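Local coordinates for protein glutamate racemase (Campylobacter jejuni, PDB 3UHF) that belongs to the Asp/Glu/hydantoin racemase family and holds D-glutamic acid in a pocket between two alpha/beta lobes, at residues Y55-R60 with F74-A78; E122-K126 with E233-R238; L164-F169 with A186-F191. All blocks are in the same frame, centred on the assembly; numbering follows the deposited sequence. Where two conformers were deposited one is given.

In the fold
Following the chain from the N terminus, contact 1 comes first: the end of strand 51-56 and the turn after it meet helix 68-82, closing a short loop in the lobe of the five-stranded parallel sheet. Contact 2 pairs helix 117-128, which leads from strand 113-114 of that sheet to strand 135-139 of the four-stranded one, with helix 227-238, which leads back from strand 223-226 toward strand 249-254; it thus joins the two helices on which the chain passes between the lobes. Contact 3, nested inside that long loop, packs the end of strand 161-165 against helix 181-191. D57 of contact 1 and G167 of contact 3 each lie about 8 Å from the bound D-glutamic acid.

Contact 1: residues Y55-R60 with F74-A78; sequences YGDTAR and FCLEA
The backbones stay well apart, strand end Y55-G56 and the turn D57-R60 facing helix residues F74-A78 with Y55 CA and A78 CA 8.0 Å from each other, so side chains make the contact. R60 carries most of it. Its guanidinium lies flat on one face of the F74 ring, the planes 9° apart and CZ 3.6 Å from the ring centroid, a cation-pi stack that the CD methylene extends over the same ring. A bend at chi3 (-65°) turns the guanidinium out of the line of the aliphatic chain. Two carboxylates grip the guanidinium edge. NH1 and NH2 both reach E77 OE1 end-on, NH1 at 2.8 Å, meeting this oxygen from one face of its carboxylate plane. R60 NE gives a straighter bond of 2.8 Å to the syn lone pair of D57 OD2, and NH2 adds a longer one. The result is a D57-R60-E77 salt-bridge network across a beta-alpha unit of the parallel sheet, between the C-terminal end of strand 51-56 and the following helix 68-82. D57, centre of an inverse gamma turn, has its side chain about 8 Å from the bound D-glutamic acid, and its OD2 is also hydrogen-bonded to Y63 of the ligand pocket, while OD1 pairs with S255. A water takes a weak bond from R60 NH2 and donates to F74 O at 2.7 Å, linking the guanidinium to the helix backbone. Nearer the sheet, the edge of the Y55 ring meets A78, CE2 to CB 4.2 Å, and the same ring stacks with F81 further along the helix.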
# COMPACT_ATOMS: atom_id res chain seq x y z
N TYR A 55 4.29 -5.09 10.78
CA TYR A 55 3.90 -6.48 10.93
C TYR A 55 3.40 -6.98 9.58
O TYR A 55 2.51 -6.37 8.98
CB TYR A 55 2.81 -6.65 11.99
CG TYR A 55 2.26 -8.07 12.09
CD1 TYR A 55 3.08 -9.14 12.45
CD2 TYR A 55 0.93 -8.34 11.86
CE1 TYR A 55 2.58 -10.44 12.55
CE2 TYR A 55 0.41 -9.62 11.96
CZ TYR A 55 1.24 -10.67 12.30
OH TYR A 55 0.71 -11.94 12.40
N GLY A 56 3.99 -8.07 9.10
CA GLY A 56 3.57 -8.66 7.85
C GLY A 56 3.09 -10.09 8.10
O GLY A 56 3.76 -10.84 8.80
N ASP A 57 1.93 -10.45 7.56
CA ASP A 57 1.35 -11.78 7.82
C ASP A 57 1.92 -12.81 6.84
O ASP A 57 1.20 -13.45 6.07
CB ASP A 57 -0.18 -11.73 7.73
CG ASP A 57 -0.84 -13.02 8.19
OD1 ASP A 57 -0.15 -13.88 8.80
OD2 ASP A 57 -2.06 -13.17 7.95
N THR A 58 3.24 -12.95 6.85
CA THR A 58 3.90 -13.72 5.81
C THR A 58 3.57 -15.22 5.85
O THR A 58 3.86 -15.93 4.90
CB THR A 58 5.42 -13.52 5.86
OG1 THR A 58 5.89 -13.83 7.18
CG2 THR A 58 5.77 -12.07 5.52
N ALA A 59 2.98 -15.70 6.94
CA ALA A 59 2.61 -17.12 7.00
C ALA A 59 1.40 -17.39 6.12
O ALA A 59 1.22 -18.50 5.62
CB ALA A 59 2.31 -17.54 8.44
N ARG A 60 0.56 -16.37 5.91
CA ARG A 60 -0.71 -16.60 5.23
C ARG A 60 -0.86 -15.85 3.90
O ARG A 60 -1.84 -16.04 3.19
CB ARG A 60 -1.88 -16.32 6.18
CG ARG A 60 -1.77 -17.11 7.47
CD ARG A 60 -3.01 -16.99 8.36
NE ARG A 60 -3.18 -15.62 8.85
CZ ARG A 60 -3.90 -15.31 9.92
NH1 ARG A 60 -4.51 -16.27 10.62
NH2 ARG A 60 -4.00 -14.04 10.30
N PHE A 74 -8.49 -12.11 9.06
CA PHE A 74 -7.04 -11.97 9.21
C PHE A 74 -6.63 -10.57 9.70
O PHE A 74 -5.72 -10.43 10.52
CB PHE A 74 -6.33 -12.30 7.90
CG PHE A 74 -6.32 -13.78 7.55
CD1 PHE A 74 -6.86 -14.72 8.42
CD2 PHE A 74 -5.78 -14.22 6.35
CE1 PHE A 74 -6.86 -16.08 8.10
CE2 PHE A 74 -5.77 -15.59 6.04
CZ PHE A 74 -6.31 -16.51 6.91
N CYS A 75 -7.27 -9.53 9.17
CA CYS A 75 -6.95 -8.16 9.58
C CYS A 75 -7.29 -7.91 11.05
O CYS A 75 -6.53 -7.25 11.77
CB CYS A 75 -7.67 -7.14 8.70
SG CYS A 75 -7.04 -7.12 7.00
N LEU A 76 -8.44 -8.40 11.49
CA LEU A 76 -8.82 -8.25 12.89
C LEU A 76 -7.82 -8.96 13.82
O LEU A 76 -7.55 -8.48 14.91
CB LEU A 76 -10.25 -8.72 13.14
CG LEU A 76 -11.33 -7.78 12.61
CD1 LEU A 76 -12.72 -8.41 12.70
CD2 LEU A 76 -11.30 -6.44 13.35
N GLU A 77 -7.28 -10.09 13.37
CA GLU A 77 -6.24 -10.75 14.15
C GLU A 77 -4.99 -9.88 14.23
O GLU A 77 -4.32 -9.83 15.25
CB GLU A 77 -5.89 -12.12 13.55
CG GLU A 77 -7.05 -13.10 13.54
CD GLU A 77 -6.64 -14.46 13.01
OE1 GLU A 77 -5.46 -14.61 12.62
OE2 GLU A 77 -7.48 -15.38 12.98
N ALA A 78 -4.70 -9.18 13.14
CA ALA A 78 -3.55 -8.28 13.10
C ALA A 78 -3.76 -7.14 14.09
O ALA A 78 -2.84 -6.75 14.82
CB ALA A 78 -3.34 -7.74 11.69
O HOH W 1 -3.18 -11.11 10.12

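Contact 2: residues E122-K126 with E233-R238; sequences EATIK and EFLKER
E122 and E237 reach toward each other until their carboxylates are nearly coplanar, planes 5° apart. E122 OE2 and E237 OE2 are separated by 2.6 Å, a spacing at which one of the two acids is probably protonated. K126 NZ binds E237 OE1 across the contact at 2.6 Å on the syn lone pair and, one turn back in its own helix, E122 OE2 at 2.9 Å on the anti lone pair. R238 NH1 forms a salt bridge to E122 OE1 at 2.9 Å, although the hydrogen bond within it is weak and bent, and also pairs with E237 OE2 in its own helix. K126 and R238 would be expected to offset the negative charge that remains on the pair.

In the next shell, the R238 side chain lies over a face of the F234 ring, CD 3.7 Å above the plane, and a bend at chi2 (72°) brings the guanidinium over the ring rim, with F234 CE1 3.5 Å from the guanidinium plane. Extended beyond CG, K126 carries NZ to the facing helix, where a water connects it to E233 OE1.

This surface salt-bridge network joins helices 117-128 and 227-238, whose local axes run at 99° and come no closer than 12.0 Å. Beneath it, F234 packs on D118 and A119 and meets the Y114 ring, while A123 and T124 rest against strand 223-226.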
# COMPACT_ATOMS: atom_id res chain seq x y z
N GLU A 122 -7.10 10.40 -3.94
CA GLU A 122 -6.77 11.82 -3.77
C GLU A 122 -5.54 12.21 -4.59
O GLU A 122 -5.53 13.25 -5.25
CB GLU A 122 -6.54 12.15 -2.29
CG GLU A 122 -5.89 13.52 -2.08
CD GLU A 122 -5.64 13.85 -0.62
OE1 GLU A 122 -6.34 13.30 0.26
OE2 GLU A 122 -4.74 14.68 -0.37
N ALA A 123 -4.50 11.37 -4.54
CA ALA A 123 -3.26 11.66 -5.27
C ALA A 123 -3.49 11.69 -6.79
O ALA A 123 -2.89 12.51 -7.51
CB ALA A 123 -2.18 10.65 -4.91
N THR A 124 -4.37 10.81 -7.26
CA THR A 124 -4.70 10.74 -8.68
C THR A 124 -5.43 12.00 -9.15
O THR A 124 -5.11 12.57 -10.20
CB THR A 124 -5.56 9.49 -9.00
OG1 THR A 124 -4.89 8.32 -8.54
CG2 THR A 124 -5.82 9.36 -10.51
N ILE A 125 -6.40 12.45 -8.35
CA ILE A 125 -7.11 13.69 -8.65
C ILE A 125 -6.16 14.90 -8.66
O ILE A 125 -6.24 15.76 -9.54
CB ILE A 125 -8.27 13.91 -7.66
CG1 ILE A 125 -9.34 12.82 -7.89
CG2 ILE A 125 -8.86 15.31 -7.82
CD1 ILE A 125 -10.46 12.83 -6.87
N LYS A 126 -5.24 14.97 -7.70
CA LYS A 126 -4.26 16.05 -7.69
C LYS A 126 -3.37 16.02 -8.93
O LYS A 126 -3.02 17.06 -9.48
CB LYS A 126 -3.38 15.99 -6.46
CG LYS A 126 -4.05 16.41 -5.15
CD LYS A 126 -2.98 16.40 -4.05
CE LYS A 126 -3.56 16.60 -2.67
NZ LYS A 126 -2.57 16.18 -1.64
N GLU A 233 1.21 12.07 1.82
CA GLU A 233 0.58 13.38 1.64
C GLU A 233 -0.76 13.45 2.38
O GLU A 233 -1.11 14.47 2.97
CB GLU A 233 0.37 13.65 0.15
CG GLU A 233 1.67 13.69 -0.63
CD GLU A 233 2.63 14.73 -0.07
OE1 GLU A 233 2.24 15.92 -0.00
OE2 GLU A 233 3.77 14.36 0.31
N PHE A 234 -1.49 12.35 2.33
CA PHE A 234 -2.77 12.19 3.02
C PHE A 234 -2.62 12.38 4.53
O PHE A 234 -3.42 13.09 5.16
CB PHE A 234 -3.31 10.79 2.68
CG PHE A 234 -4.63 10.44 3.33
CD1 PHE A 234 -5.81 10.52 2.62
CD2 PHE A 234 -4.67 9.98 4.64
CE1 PHE A 234 -7.02 10.18 3.20
CE2 PHE A 234 -5.87 9.64 5.23
CZ PHE A 234 -7.05 9.74 4.51
N LEU A 235 -1.61 11.74 5.12
CA LEU A 235 -1.41 11.84 6.56
C LEU A 235 -1.04 13.24 7.02
O LEU A 235 -1.51 13.70 8.08
CB LEU A 235 -0.33 10.86 7.02
CG LEU A 235 -0.81 9.41 6.91
CD1 LEU A 235 0.33 8.44 7.21
CD2 LEU A 235 -1.98 9.18 7.84
N LYS A 236 -0.21 13.93 6.24
CA LYS A 236 0.18 15.30 6.60
C LYS A 236 -1.03 16.23 6.64
O LYS A 236 -1.06 17.20 7.42
CB LYS A 236 1.26 15.82 5.65
CG LYS A 236 2.58 15.06 5.79
CD LYS A 236 3.74 15.70 5.03
CE LYS A 236 3.68 15.37 3.55
NZ LYS A 236 4.96 15.66 2.85
N GLU A 237 -2.03 15.93 5.83
CA GLU A 237 -3.24 16.75 5.80
C GLU A 237 -4.25 16.38 6.89
O GLU A 237 -4.96 17.24 7.41
CB GLU A 237 -3.91 16.62 4.44
CG GLU A 237 -3.06 17.08 3.28
CD GLU A 237 -3.51 16.46 1.97
OE1 GLU A 237 -2.90 16.76 0.92
OE2 GLU A 237 -4.47 15.65 2.00
N ARG A 238 -4.34 15.09 7.21
CA ARG A 238 -5.37 14.56 8.11
C ARG A 238 -4.97 14.63 9.57
O ARG A 238 -5.81 14.81 10.44
CB ARG A 238 -5.69 13.10 7.77
CG ARG A 238 -6.96 12.90 6.97
CD ARG A 238 -6.80 13.38 5.55
NE ARG A 238 -8.02 13.20 4.78
CZ ARG A 238 -8.17 13.59 3.52
NH1 ARG A 238 -7.17 14.20 2.88
NH2 ARG A 238 -9.32 13.39 2.89
O HOH W 2 0.28 17.10 -1.73

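Contact 3: residues L164-F169 with A186-F191; sequences LATGLF and AMEYYF
Y190 OH accepts the backbone N-H of L168 at 3.0 Å with an N-H...O angle of 160°, a bond that ties helix 181-191 to the type I beta turn T166-F169. This turn leads from strand 161-165, an outermost strand of the four-stranded parallel sheet, into helix 169-174, and the contact packs it against the next helix, 181-191, in an alpha/beta fold. The Y190 ring lies against the backbone at the start of the turn: T166 CA sits over one face in a CH-pi contact, 3.6 Å from the ring centroid, and Y189 CD2 lies over the opposite face. In T166 a chi1 of 58° sets CG2 anti to the carbonyl carbon, where it meets Y190 CG at 3.8 Å.

F169 enters the helix surface as a knob among A186, M187, Y190 and F191. The edge of Y190 points at the F169 face in a T-shaped pair, centroids 5.4 Å apart and planes at 80°, while A186 CB lies in the plane of the F169 ring at its edge. F169 also meets F207 edge-to-face. F191 continues the apolar layer toward the sheet, touching L136 and I138 of strand 135-139. F191 CE2 comes within 3.9 Å of T166 CG2, an approach oblique to the F191 ring.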
# COMPACT_ATOMS: atom_id res chain seq x y z
N LEU A 164 -8.14 -3.16 -13.72
CA LEU A 164 -7.65 -4.47 -14.15
C LEU A 164 -6.93 -5.19 -13.02
O LEU A 164 -6.09 -4.61 -12.33
CB LEU A 164 -6.69 -4.35 -15.34
CG LEU A 164 -7.24 -4.11 -16.75
CD1 LEU A 164 -6.11 -4.10 -17.76
CD2 LEU A 164 -8.26 -5.17 -17.13
N ALA A 165 -7.26 -6.47 -12.84
CA ALA A 165 -6.52 -7.32 -11.92
C ALA A 165 -5.27 -7.77 -12.66
O ALA A 165 -5.36 -8.32 -13.75
CB ALA A 165 -7.36 -8.53 -11.52
N THR A 166 -4.10 -7.53 -12.08
CA THR A 166 -2.85 -7.96 -12.69
C THR A 166 -2.15 -8.83 -11.65
O THR A 166 -1.09 -8.49 -11.14
CB THR A 166 -1.97 -6.77 -13.09
OG1 THR A 166 -1.69 -5.97 -11.94
CG2 THR A 166 -2.69 -5.91 -14.14
N GLY A 167 -2.77 -9.97 -11.35
CA GLY A 167 -2.41 -10.76 -10.18
C GLY A 167 -1.02 -11.35 -10.14
O GLY A 167 -0.41 -11.44 -9.06
N LEU A 168 -0.49 -11.72 -11.30
CA LEU A 168 0.80 -12.39 -11.36
C LEU A 168 1.95 -11.46 -10.99
O LEU A 168 3.04 -11.91 -10.65
CB LEU A 168 1.06 -12.97 -12.75
CG LEU A 168 0.95 -14.49 -12.88
CD1 LEU A 168 1.82 -15.18 -11.85
CD2 LEU A 168 -0.49 -14.93 -12.71
N PHE A 169 1.71 -10.15 -11.05
CA PHE A 169 2.75 -9.20 -10.68
C PHE A 169 3.23 -9.43 -9.24
O PHE A 169 4.40 -9.24 -8.94
CB PHE A 169 2.28 -7.75 -10.82
CG PHE A 169 2.15 -7.26 -12.25
CD1 PHE A 169 1.54 -6.02 -12.50
CD2 PHE A 169 2.63 -7.99 -13.32
CE1 PHE A 169 1.41 -5.54 -13.80
CE2 PHE A 169 2.52 -7.51 -14.62
CZ PHE A 169 1.90 -6.28 -14.85
N ALA A 186 4.35 -10.62 -19.36
CA ALA A 186 3.24 -10.45 -18.41
C ALA A 186 2.51 -9.13 -18.68
O ALA A 186 1.28 -9.07 -18.65
CB ALA A 186 3.77 -10.45 -17.00
N MET A 187 3.28 -8.09 -18.93
CA MET A 187 2.68 -6.79 -19.23
C MET A 187 1.86 -6.86 -20.51
O MET A 187 0.74 -6.32 -20.58
CB MET A 187 3.75 -5.70 -19.28
CG MET A 187 4.33 -5.42 -17.92
SD MET A 187 5.38 -3.93 -17.85
CE MET A 187 6.71 -4.42 -18.94
N GLU A 188 2.38 -7.55 -21.52
CA GLU A 188 1.66 -7.70 -22.78
C GLU A 188 0.39 -8.50 -22.56
O GLU A 188 -0.65 -8.21 -23.15
CB GLU A 188 2.54 -8.32 -23.86
CG GLU A 188 3.66 -7.38 -24.31
CD GLU A 188 4.64 -8.02 -25.27
OE1 GLU A 188 4.55 -9.25 -25.52
OE2 GLU A 188 5.52 -7.29 -25.78
N TYR A 189 0.47 -9.50 -21.69
CA TYR A 189 -0.67 -10.33 -21.37
C TYR A 189 -1.79 -9.51 -20.74
O TYR A 189 -2.94 -9.59 -21.18
CB TYR A 189 -0.26 -11.46 -20.43
CG TYR A 189 -1.40 -12.30 -19.89
CD1 TYR A 189 -2.00 -13.29 -20.66
CD2 TYR A 189 -1.86 -12.12 -18.58
CE1 TYR A 189 -3.03 -14.06 -20.16
CE2 TYR A 189 -2.90 -12.89 -18.07
CZ TYR A 189 -3.48 -13.86 -18.87
OH TYR A 189 -4.50 -14.63 -18.36
N TYR A 190 -1.47 -8.74 -19.72
CA TYR A 190 -2.50 -7.98 -19.03
C TYR A 190 -2.96 -6.75 -19.82
O TYR A 190 -4.11 -6.37 -19.74
CB TYR A 190 -2.05 -7.53 -17.63
CG TYR A 190 -1.98 -8.66 -16.64
CD1 TYR A 190 -0.79 -9.02 -16.04
CD2 TYR A 190 -3.12 -9.40 -16.34
CE1 TYR A 190 -0.73 -10.08 -15.14
CE2 TYR A 190 -3.08 -10.46 -15.44
CZ TYR A 190 -1.89 -10.79 -14.84
OH TYR A 190 -1.85 -11.84 -13.95
N PHE A 191 -2.06 -6.16 -20.59
CA PHE A 191 -2.34 -4.83 -21.14
C PHE A 191 -2.63 -4.84 -22.64
O PHE A 191 -2.69 -3.79 -23.28
CB PHE A 191 -1.18 -3.88 -20.84
CG PHE A 191 -0.89 -3.72 -19.37
CD1 PHE A 191 0.42 -3.58 -18.93
CD2 PHE A 191 -1.91 -3.67 -18.43
CE1 PHE A 191 0.71 -3.42 -17.58
CE2 PHE A 191 -1.64 -3.50 -17.08
CZ PHE A 191 -0.32 -3.38 -16.64